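Local coordinates for protein fluoroacetyl-CoA thioesterase (Streptomyces cattleya, PDB 3KUV) that hydrolyses fluoroacetyl-CoA to fluoroacetate and CoA before it can react with citrate synthase, and so confers fluoroacetate resistance, at residues 78-89 against 103-113; 93-104 against 115-123. The protein carries 1 engineered substitution. All coordinates share one frame; numbering follows the deposited sequence.

Contact 1. Residues 78-89 against 103-113; sequences AATPPGLTVTVT and RVSAHDGVDEI. With ACT (acetate ion), chain I.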
loop_
_atom_site.group_PDB
_atom_site.type_symbol
_atom_site.label_atom_id
_atom_site.label_comp_id
_atom_site.label_asym_id
_atom_site.label_seq_id
_atom_site.Cartn_x
_atom_site.Cartn_y
_atom_site.Cartn_z
ATOM N N ALA B 78 8.552 -7.939 -9.048
ATOM C CA ALA B 78 7.903 -8.947 -9.916
ATOM C C ALA B 78 6.438 -8.991 -9.582
ATOM O O ALA B 78 6.053 -8.660 -8.454
ATOM C CB ALA B 78 8.548 -10.358 -9.735
ATOM N N ALA B 79 5.597 -9.491 -10.493
ATOM C CA ALA B 79 4.178 -9.479 -10.333
ATOM C C ALA B 79 3.670 -10.916 -10.032
ATOM O O ALA B 79 4.294 -11.923 -10.409
ATOM C CB ALA B 79 3.499 -8.937 -11.597
ATOM N N THR B 80 2.549 -10.965 -9.288
ATOM C CA THR B 80 2.078 -12.269 -8.738
ATOM C C THR B 80 0.603 -12.462 -9.084
ATOM O O THR B 80 -0.251 -11.702 -8.685
ATOM C CB THR B 80 2.187 -12.233 -7.174
ATOM O OG1 THR B 80 3.560 -12.006 -6.782
ATOM C CG2 THR B 80 1.710 -13.535 -6.480
ATOM N N PRO B 81 0.273 -13.525 -9.844
ATOM C CA PRO B 81 -1.143 -13.866 -10.102
ATOM C C PRO B 81 -1.780 -14.534 -8.907
ATOM O O PRO B 81 -1.070 -15.126 -8.070
ATOM C CB PRO B 81 -0.993 -14.936 -11.218
ATOM C CG PRO B 81 0.325 -15.618 -10.938
ATOM C CD PRO B 81 1.247 -14.491 -10.371
ATOM N N PRO B 82 -3.086 -14.533 -8.880
ATOM C CA PRO B 82 -3.808 -15.315 -7.815
ATOM C C PRO B 82 -3.417 -16.780 -7.884
ATOM O O PRO B 82 -3.087 -17.350 -8.928
ATOM C CB PRO B 82 -5.267 -15.151 -8.186
ATOM C CG PRO B 82 -5.305 -13.787 -8.977
ATOM C CD PRO B 82 -4.038 -13.802 -9.759
ATOM N N GLY B 83 -3.317 -17.353 -6.716
ATOM C CA GLY B 83 -3.074 -18.792 -6.561
ATOM C C GLY B 83 -1.674 -19.119 -6.080
ATOM O O GLY B 83 -1.426 -20.232 -5.482
ATOM N N LEU B 84 -0.713 -18.202 -6.229
ATOM C CA LEU B 84 0.612 -18.367 -5.576
ATOM C C LEU B 84 0.535 -17.958 -4.105
ATOM O O LEU B 84 -0.360 -17.229 -3.726
ATOM C CB LEU B 84 1.719 -17.479 -6.274
ATOM C CG LEU B 84 2.015 -17.998 -7.693
ATOM C CD1 LEU B 84 3.060 -17.083 -8.262
ATOM C CD2 LEU B 84 2.571 -19.423 -7.754
ATOM N N THR B 85 1.494 -18.463 -3.313
ATOM C CA THR B 85 1.565 -18.082 -1.898
ATOM C C THR B 85 2.628 -16.957 -1.800
ATOM O O THR B 85 3.803 -17.182 -2.174
ATOM C CB THR B 85 2.034 -19.248 -1.062
ATOM O OG1 THR B 85 1.107 -20.368 -1.220
ATOM C CG2 THR B 85 2.126 -18.916 0.426
ATOM N N VAL B 86 2.215 -15.834 -1.261
ATOM C CA VAL B 86 3.161 -14.749 -0.957
ATOM C C VAL B 86 3.635 -15.004 0.497
ATOM O O VAL B 86 2.794 -15.137 1.454
ATOM C CB VAL B 86 2.520 -13.372 -1.101
ATOM C CG1 VAL B 86 3.524 -12.284 -0.524
ATOM C CG2 VAL B 86 2.266 -13.114 -2.564
ATOM N N THR B 87 4.934 -15.116 0.705
ATOM C CA THR B 87 5.506 -15.208 2.062
ATOM C C THR B 87 6.170 -13.856 2.324
ATOM O O THR B 87 7.084 -13.475 1.590
ATOM C CB THR B 87 6.544 -16.331 2.184
ATOM O OG1 THR B 87 5.908 -17.613 1.971
ATOM C CG2 THR B 87 7.246 -16.320 3.548
ATOM N N VAL B 88 5.728 -13.184 3.396
ATOM C CA VAL B 88 6.377 -11.977 3.878
ATOM C C VAL B 88 7.313 -12.408 4.999
ATOM O O VAL B 88 6.866 -13.135 5.939
ATOM C CB VAL B 88 5.370 -10.957 4.415
ATOM C CG1 VAL B 88 6.071 -9.750 5.048
ATOM C CG2 VAL B 88 4.421 -10.439 3.262
ATOM N N THR B 89 8.569 -11.955 4.971
ATOM C CA THR B 89 9.491 -12.123 6.126
ATOM C C THR B 89 9.661 -10.742 6.749
ATOM O O THR B 89 10.005 -9.777 6.005
ATOM C CB THR B 89 10.843 -12.638 5.615
ATOM O OG1 THR B 89 10.615 -13.937 5.024
ATOM C CG2 THR B 89 11.812 -12.857 6.780
ATOM N N ARG B 103 12.643 -4.464 8.772
ATOM C CA ARG B 103 13.026 -4.766 7.424
ATOM C C ARG B 103 12.027 -5.797 6.931
ATOM O O ARG B 103 11.767 -6.838 7.644
ATOM C CB ARG B 103 14.492 -5.302 7.383
ATOM C CG ARG B 103 15.066 -5.363 6.043
ATOM C CD ARG B 103 16.538 -5.895 5.906
ATOM N NE ARG B 103 16.854 -5.795 4.467
ATOM C CZ ARG B 103 16.526 -6.668 3.499
ATOM N NH1 ARG B 103 15.860 -7.794 3.748
ATOM N NH2 ARG B 103 16.886 -6.396 2.239
ATOM N N VAL B 104 11.457 -5.592 5.747
ATOM C CA VAL B 104 10.451 -6.512 5.192
ATOM C C VAL B 104 10.862 -6.994 3.810
ATOM O O VAL B 104 11.543 -6.287 3.041
ATOM C CB VAL B 104 9.067 -5.885 5.145
ATOM C CG1 VAL B 104 8.556 -5.693 6.595
ATOM C CG2 VAL B 104 8.976 -4.508 4.427
ATOM N N SER B 105 10.469 -8.218 3.476
ATOM C CA SER B 105 10.662 -8.689 2.094
ATOM C C SER B 105 9.597 -9.697 1.794
ATOM O O SER B 105 8.919 -10.217 2.732
ATOM C CB SER B 105 12.013 -9.264 1.865
ATOM O OG SER B 105 12.225 -10.404 2.683
ATOM N N ALA B 106 9.371 -9.941 0.527
ATOM C CA ALA B 106 8.264 -10.857 0.135
ATOM C C ALA B 106 8.672 -11.637 -1.126
ATOM O O ALA B 106 9.489 -11.162 -1.949
ATOM C CB ALA B 106 6.943 -10.106 -0.076
ATOM N N HIS B 107 8.267 -12.904 -1.189
ATOM C CA HIS B 107 8.521 -13.747 -2.339
ATOM C C HIS B 107 7.251 -14.527 -2.563
ATOM O O HIS B 107 6.447 -14.757 -1.629
ATOM C CB HIS B 107 9.753 -14.524 -1.953
ATOM C CG HIS B 107 9.515 -15.845 -1.399
ATOM N ND1 HIS B 107 10.001 -16.221 -0.174
ATOM C CD2 HIS B 107 8.788 -16.896 -1.861
ATOM C CE1 HIS B 107 9.585 -17.442 0.105
ATOM N NE2 HIS B 107 8.826 -17.884 -0.896
ATOM N N ASP B 108 7.011 -14.896 -3.836
ATOM C CA ASP B 108 5.768 -15.627 -4.138
ATOM C C ASP B 108 5.975 -17.116 -4.434
ATOM O O ASP B 108 5.134 -17.720 -5.098
ATOM C CB ASP B 108 4.946 -14.947 -5.259
ATOM C CG ASP B 108 5.709 -14.864 -6.591
ATOM O OD1 ASP B 108 6.717 -15.558 -6.765
ATOM O OD2 ASP B 108 5.178 -14.087 -7.448
ATOM N N GLY B 109 7.100 -17.676 -4.013
ATOM C CA GLY B 109 7.411 -19.069 -4.346
ATOM C C GLY B 109 8.159 -19.207 -5.691
ATOM O O GLY B 109 8.823 -20.241 -5.944
ATOM N N VAL B 110 8.045 -18.202 -6.559
ATOM C CA VAL B 110 8.701 -18.214 -7.879
ATOM C C VAL B 110 9.756 -17.145 -7.918
ATOM O O VAL B 110 10.966 -17.433 -8.150
ATOM C CB VAL B 110 7.677 -18.007 -8.983
ATOM C CG1 VAL B 110 8.422 -17.996 -10.334
ATOM C CG2 VAL B 110 6.612 -19.134 -8.904
ATOM N N ASP B 111 9.367 -15.920 -7.591
ATOM C CA ASP B 111 10.276 -14.810 -7.634
ATOM C C ASP B 111 10.294 -14.060 -6.275
ATOM O O ASP B 111 9.289 -14.025 -5.569
ATOM C CB ASP B 111 9.796 -13.751 -8.659
ATOM C CG ASP B 111 9.768 -14.266 -10.103
ATOM O OD1 ASP B 111 10.832 -14.842 -10.513
ATOM O OD2 ASP B 111 8.709 -14.138 -10.775
ATOM N N GLU B 112 11.380 -13.368 -5.993
ATOM C CA GLU B 112 11.380 -12.294 -4.984
ATOM C C GLU B 112 10.475 -11.178 -5.520
ATOM O O GLU B 112 10.593 -10.817 -6.746
ATOM C CB GLU B 112 12.846 -11.921 -4.760
ATOM C CG GLU B 112 13.201 -10.562 -4.333
ATOM C CD GLU B 112 13.232 -10.290 -2.805
ATOM O OE1 GLU B 112 14.275 -10.562 -2.102
ATOM O OE2 GLU B 112 12.236 -9.695 -2.315
ATOM N N ILE B 113 9.550 -10.629 -4.763
ATOM C CA ILE B 113 8.624 -9.662 -5.304
ATOM C C ILE B 113 8.787 -8.297 -4.665
ATOM O O ILE B 113 8.205 -7.343 -5.172
ATOM C CB ILE B 113 7.138 -10.058 -5.217
ATOM C CG1 ILE B 113 6.740 -10.229 -3.730
ATOM C CG2 ILE B 113 6.914 -11.410 -5.938
ATOM C CD1 ILE B 113 5.168 -10.393 -3.587
HETATM C C ACT I . 19.474 -3.505 2.544
HETATM O O ACT I . 19.269 -4.588 3.213
HETATM O OXT ACT I . 20.508 -2.889 2.901
HETATM C CH3 ACT I . 18.619 -2.964 1.400
HETATM O O HOH W 1 3.762 -20.026 -4.295
#

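Contact 2. Residues 93-104 against 115-123; sequences RSVEGRRLSWRV and SGTHERAVI. With ACT (acetate ion), chain F; ACT (acetate ion), chain I.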
loop_
_atom_site.group_PDB
_atom_site.type_symbol
_atom_site.label_atom_id
_atom_site.label_comp_id
_atom_site.label_asym_id
_atom_site.label_seq_id
_atom_site.Cartn_x
_atom_site.Cartn_y
_atom_site.Cartn_z
ATOM N N ARG B 93 14.062 -4.318 13.473
ATOM C CA ARG B 93 15.333 -3.552 13.507
ATOM C C ARG B 93 15.538 -2.851 14.813
ATOM O O ARG B 93 16.691 -2.747 15.274
ATOM C CB ARG B 93 15.379 -2.457 12.363
ATOM C CG ARG B 93 15.313 -3.063 10.942
ATOM C CD ARG B 93 15.269 -1.837 9.996
ATOM N NE ARG B 93 16.595 -1.173 9.918
ATOM C CZ ARG B 93 16.857 -0.007 9.364
ATOM N NH1 ARG B 93 15.834 0.727 8.851
ATOM N NH2 ARG B 93 18.087 0.443 9.305
ATOM N N SER B 94 14.448 -2.341 15.391
ATOM C CA SER B 94 14.578 -1.519 16.612
ATOM C C SER B 94 13.268 -1.284 17.218
ATOM O O SER B 94 12.264 -1.248 16.550
ATOM C CB SER B 94 15.222 -0.169 16.305
ATOM O OG SER B 94 14.383 0.601 15.414
ATOM N N VAL B 95 13.319 -1.007 18.540
ATOM C CA VAL B 95 12.146 -0.569 19.328
ATOM C C VAL B 95 12.579 0.686 20.090
ATOM O O VAL B 95 13.632 0.683 20.811
ATOM C CB VAL B 95 11.665 -1.639 20.287
ATOM C CG1 VAL B 95 10.483 -1.094 21.065
ATOM C CG2 VAL B 95 11.268 -2.826 19.581
ATOM N N GLU B 96 11.919 1.780 19.864
ATOM C CA GLU B 96 12.273 3.069 20.570
ATOM C C GLU B 96 10.941 3.622 21.094
ATOM O O GLU B 96 10.230 4.306 20.327
ATOM C CB GLU B 96 12.822 4.063 19.540
ATOM C CG GLU B 96 14.280 3.955 19.003
ATOM C CD GLU B 96 14.512 4.236 17.450
ATOM O OE1 GLU B 96 13.589 4.594 16.623
ATOM O OE2 GLU B 96 15.698 4.033 17.026
ATOM N N GLY B 97 10.598 3.386 22.380
ATOM C CA GLY B 97 9.298 3.877 22.891
ATOM C C GLY B 97 8.173 3.187 22.115
ATOM O O GLY B 97 8.111 1.972 22.013
ATOM N N ARG B 98 7.312 4.009 21.537
ATOM C CA ARG B 98 6.137 3.490 20.834
ATOM C C ARG B 98 6.509 3.087 19.427
ATOM O O ARG B 98 5.639 2.577 18.736
ATOM C CB ARG B 98 5.056 4.562 20.768
ATOM C CG ARG B 98 5.348 5.646 19.723
ATOM C CD ARG B 98 4.406 6.863 19.622
ATOM N NE ARG B 98 3.021 6.478 19.755
ATOM C CZ ARG B 98 1.999 7.245 19.391
ATOM N NH1 ARG B 98 2.235 8.438 18.814
ATOM N NH2 ARG B 98 0.752 6.809 19.632
ATOM N N ARG B 99 7.728 3.388 18.989
ATOM C CA ARG B 99 8.103 3.206 17.549
ATOM C C ARG B 99 8.821 1.895 17.332
ATOM O O ARG B 99 9.830 1.566 17.998
ATOM C CB ARG B 99 9.003 4.336 17.071
ATOM C CG ARG B 99 9.391 4.196 15.553
ATOM C CD ARG B 99 10.265 5.421 15.194
ATOM N NE ARG B 99 11.232 5.178 14.159
ATOM C CZ ARG B 99 11.045 5.480 12.888
ATOM N NH1 ARG B 99 9.903 6.038 12.490
ATOM N NH2 ARG B 99 12.012 5.233 12.018
ATOM N N LEU B 100 8.362 1.079 16.370
ATOM C CA LEU B 100 8.951 -0.229 15.994
ATOM C C LEU B 100 9.305 -0.135 14.496
ATOM O O LEU B 100 8.483 0.334 13.701
ATOM C CB LEU B 100 8.057 -1.459 16.256
ATOM C CG LEU B 100 7.803 -1.814 17.718
ATOM C CD1 LEU B 100 6.714 -0.932 18.289
ATOM C CD2 LEU B 100 7.440 -3.291 17.886
ATOM N N SER B 101 10.498 -0.558 14.115
ATOM C CA SER B 101 11.026 -0.421 12.756
ATOM C C SER B 101 11.391 -1.782 12.312
ATOM O O SER B 101 11.993 -2.625 13.079
ATOM C CB SER B 101 12.290 0.440 12.760
ATOM O OG SER B 101 12.040 1.810 13.205
ATOM N N TRP B 102 11.090 -2.106 11.044
ATOM C CA TRP B 102 11.217 -3.433 10.514
ATOM C C TRP B 102 11.919 -3.403 9.133
ATOM O O TRP B 102 11.777 -2.380 8.412
ATOM C CB TRP B 102 9.803 -3.967 10.267
ATOM C CG TRP B 102 8.869 -3.918 11.513
ATOM C CD1 TRP B 102 8.064 -2.887 11.944
ATOM C CD2 TRP B 102 8.633 -4.980 12.303
ATOM N NE1 TRP B 102 7.403 -3.240 13.064
ATOM C CE2 TRP B 102 7.771 -4.559 13.339
ATOM C CE3 TRP B 102 9.174 -6.312 12.312
ATOM C CZ2 TRP B 102 7.313 -5.435 14.274
ATOM C CZ3 TRP B 102 8.796 -7.115 13.245
ATOM C CH2 TRP B 102 7.857 -6.701 14.260
ATOM N N ARG B 103 12.643 -4.464 8.772
ATOM C CA ARG B 103 13.026 -4.766 7.424
ATOM C C ARG B 103 12.027 -5.797 6.931
ATOM O O ARG B 103 11.767 -6.838 7.644
ATOM C CB ARG B 103 14.492 -5.302 7.383
ATOM C CG ARG B 103 15.066 -5.363 6.043
ATOM C CD ARG B 103 16.538 -5.895 5.906
ATOM N NE ARG B 103 16.854 -5.795 4.467
ATOM C CZ ARG B 103 16.526 -6.668 3.499
ATOM N NH1 ARG B 103 15.860 -7.794 3.748
ATOM N NH2 ARG B 103 16.886 -6.396 2.239
ATOM N N VAL B 104 11.457 -5.592 5.747
ATOM C CA VAL B 104 10.451 -6.512 5.192
ATOM C C VAL B 104 10.862 -6.994 3.810
ATOM O O VAL B 104 11.543 -6.287 3.041
ATOM C CB VAL B 104 9.067 -5.885 5.145
ATOM C CG1 VAL B 104 8.556 -5.693 6.595
ATOM C CG2 VAL B 104 8.976 -4.508 4.427
ATOM N N SER B 115 11.081 -5.639 -1.390
ATOM C CA SER B 115 11.796 -5.564 -0.099
ATOM C C SER B 115 11.971 -4.126 0.276
ATOM O O SER B 115 11.887 -3.222 -0.574
ATOM C CB SER B 115 13.187 -6.253 -0.017
ATOM O OG SER B 115 14.073 -5.647 -0.849
ATOM N N GLY B 116 12.139 -3.888 1.593
ATOM C CA GLY B 116 12.405 -2.570 2.048
ATOM C C GLY B 116 12.128 -2.487 3.529
ATOM O O GLY B 116 12.507 -3.392 4.273
ATOM N N THR B 117 11.627 -1.339 3.949
ATOM C CA THR B 117 11.474 -1.015 5.357
ATOM C C THR B 117 10.042 -0.602 5.682
ATOM O O THR B 117 9.296 -0.149 4.818
ATOM C CB THR B 117 12.438 0.109 5.809
ATOM O OG1 THR B 117 12.286 1.249 4.910
ATOM C CG2 THR B 117 13.936 -0.344 5.783
ATOM N N HIS B 118 9.665 -0.720 6.956
ATOM C CA HIS B 118 8.304 -0.355 7.429
ATOM C C HIS B 118 8.452 0.086 8.878
ATOM O O HIS B 118 9.189 -0.576 9.683
ATOM C CB HIS B 118 7.406 -1.593 7.405
ATOM C CG HIS B 118 5.999 -1.292 7.876
ATOM N ND1 HIS B 118 5.254 -2.063 8.763
ATOM C CD2 HIS B 118 5.224 -0.227 7.558
ATOM C CE1 HIS B 118 4.055 -1.510 8.927
ATOM N NE2 HIS B 118 4.024 -0.412 8.217
ATOM N N GLU B 119 7.755 1.134 9.258
ATOM C CA GLU B 119 7.737 1.580 10.695
ATOM C C GLU B 119 6.309 1.649 11.154
ATOM O O GLU B 119 5.392 1.940 10.354
ATOM C CB GLU B 119 8.339 2.968 10.803
ATOM C CG GLU B 119 9.905 2.960 10.553
ATOM C CD GLU B 119 10.284 2.834 9.107
ATOM O OE1 GLU B 119 9.616 3.489 8.302
ATOM O OE2 GLU B 119 11.264 2.174 8.732
ATOM N N ARG B 120 6.140 1.376 12.455
ATOM C CA ARG B 120 4.843 1.391 13.115
ATOM C C ARG B 120 4.898 2.147 14.429
ATOM O O ARG B 120 5.948 2.313 15.001
ATOM C CB ARG B 120 4.406 -0.035 13.446
ATOM C CG ARG B 120 4.304 -0.904 12.127
ATOM C CD ARG B 120 3.567 -2.225 12.342
ATOM N NE ARG B 120 2.154 -2.054 12.663
ATOM C CZ ARG B 120 1.212 -1.658 11.812
ATOM N NH1 ARG B 120 1.551 -1.540 10.497
ATOM N NH2 ARG B 120 -0.045 -1.386 12.172
ATOM N N ALA B 121 3.745 2.603 14.907
ATOM C CA ALA B 121 3.615 3.259 16.181
ATOM C C ALA B 121 2.517 2.566 17.023
ATOM O O ALA B 121 1.394 2.375 16.516
ATOM C CB ALA B 121 3.234 4.736 16.022
ATOM N N VAL B 122 2.850 2.223 18.261
ATOM C CA VAL B 122 1.852 1.686 19.212
ATOM C C VAL B 122 0.859 2.788 19.632
ATOM O O VAL B 122 1.216 3.934 19.792
ATOM C CB VAL B 122 2.578 1.185 20.455
ATOM C CG1 VAL B 122 1.489 0.591 21.431
ATOM C CG2 VAL B 122 3.550 0.028 20.071
ATOM N N ILE B 123 -0.400 2.386 19.658
ATOM C CA ILE B 123 -1.523 3.329 19.971
ATOM C C ILE B 123 -2.397 2.699 21.042
ATOM O O ILE B 123 -2.498 1.469 21.147
ATOM C CB ILE B 123 -2.363 3.771 18.766
ATOM C CG1 ILE B 123 -2.967 2.571 18.035
ATOM C CG2 ILE B 123 -1.564 4.724 17.819
ATOM C CD1 ILE B 123 -4.103 2.992 17.109
HETATM C C ACT F . 10.588 6.827 8.668
HETATM O O ACT F . 10.059 7.814 7.964
HETATM O OXT ACT F . 9.805 6.133 9.427
HETATM C CH3 ACT F . 12.057 6.491 8.723
HETATM C C ACT I . 19.474 -3.505 2.544
HETATM O O ACT I . 19.269 -4.588 3.213
HETATM O OXT ACT I . 20.508 -2.889 2.901
HETATM C CH3 ACT I . 18.619 -2.964 1.400
HETATM O O HOH W 2 12.959 0.329 9.281
#

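Contact 1. Residues 78-89 against 103-113
The antiparallel hairpin of strands 85-96 and 99-107 in the hot dog fold is joined here near its open end, where T87 pairs with H107 and T89 with S105. Both are hydrogen-bonded pairs; V88 and A106 between them form a non-hydrogen-bonded pair. T87 N donates to H107 O at 2.8 Å. In one of the two H107 conformers T87 CB lies over a face of the ring, so this CH-pi contact is doubtful. T87 OG1 is hydrogen-bonded to D14 OD1 on strand 10-16.

On the other face of the sheet V86 and V88 pack on L48 of helix 42-57. V86 CG1 also meets I113 CD1 at 4.0 Å, and I113 in turn touches M45 of the substrate-binding segment.

Beyond the strands, D108 ties the turn 108-111 to the incoming loop. T80 OG1 donates to D108 OD2 at 2.7 Å, meeting it on the anti side. With chi1 -60°, T80 turns OG1 to the carboxylate and CG2 against D108 CB. K135 of the second subunit makes salt bridges to D108 OD2 and D111 OD2. This probably favours a charged carboxylate. A water links T85 N to D108 O. D108 OD1 accepts twice: the bond from V110 N at 3.0 Å closes an Asx turn, and the bond from D111 N at 2.8 Å, almost straight at 178°, completes an Asx motif.

Contact 2. Residues 93-104 against 115-123
The guanidinium of R99 has E119 CG over one face, with R99 NH2 3.4 Å from it. An acetate ion lies at the guanidinium edge, where R99 NH1 donates to its OXT at 3.1 Å. R99 and E119 run side by side, and their charged groups are near parallel. E119 OE2 lies well out of the guanidinium plane, so this pair is an attraction of charges without a direct bond. A water instead bridges E119 OE2, R93 NH1 and W102 O.

R98 has A121 CB over one face of its guanidinium, toward the rim. Its edge grips V122 O side-on, through NE at 3.1 Å and NH2 at 2.9 Å. The bend at chi3 (-41°) brings the group back to this carbonyl. V122 N donates to R98 O, so the turn residue holds V122 at both ends.

The W102 ring meets H118 O at its edge, with CD1 3.4 Å from the oxygen. The W102 and H118 rings are near parallel but slid apart, and they barely overlap. R120 passes obliquely, its CG 4.0 Å from W102 NE1; that nitrogen is buried without a polar partner. Beyond the tryptophan, R120 reaches E50, an active-site residue, in a salt bridge and S67 in a hydrogen bond. R120 itself binds substrate.

Strands 99-107 and 112-124 pair antiparallel, with hydrogen-bonded pairs at L100-R120, W102-H118 and V104-G116. R93 and S94 of strand 85-96 both face S101 in a classic beta bulge. L100, W102 and R120 face helix 42-57, while T117, E119 and A121 touch strand 65-75 along the other edge of strand 112-124.

Contacts 1 and 2 lie in the same antiparallel sheet, their centres about 21 Å apart. Both use strands 85-96, 99-107 and 112-124. Their segments alternate along the chain: 78-89, 93-104, 103-113, 115-123. R103 and V104 belong to both, and S105 CB of contact 1 meets S115 CB of contact 2 at 3.7 Å. Strand 99-107 is the common centre, pairing with 85-96 in contact 1 and with 112-124 in contact 2. Both contacts pack side chains on helix 42-57, the central helix of the hot dog fold. Contact 1 meets the second subunit of the homodimer at many residues, contact 2 through I123 alone; contact 2 carries the substrate-binding R120.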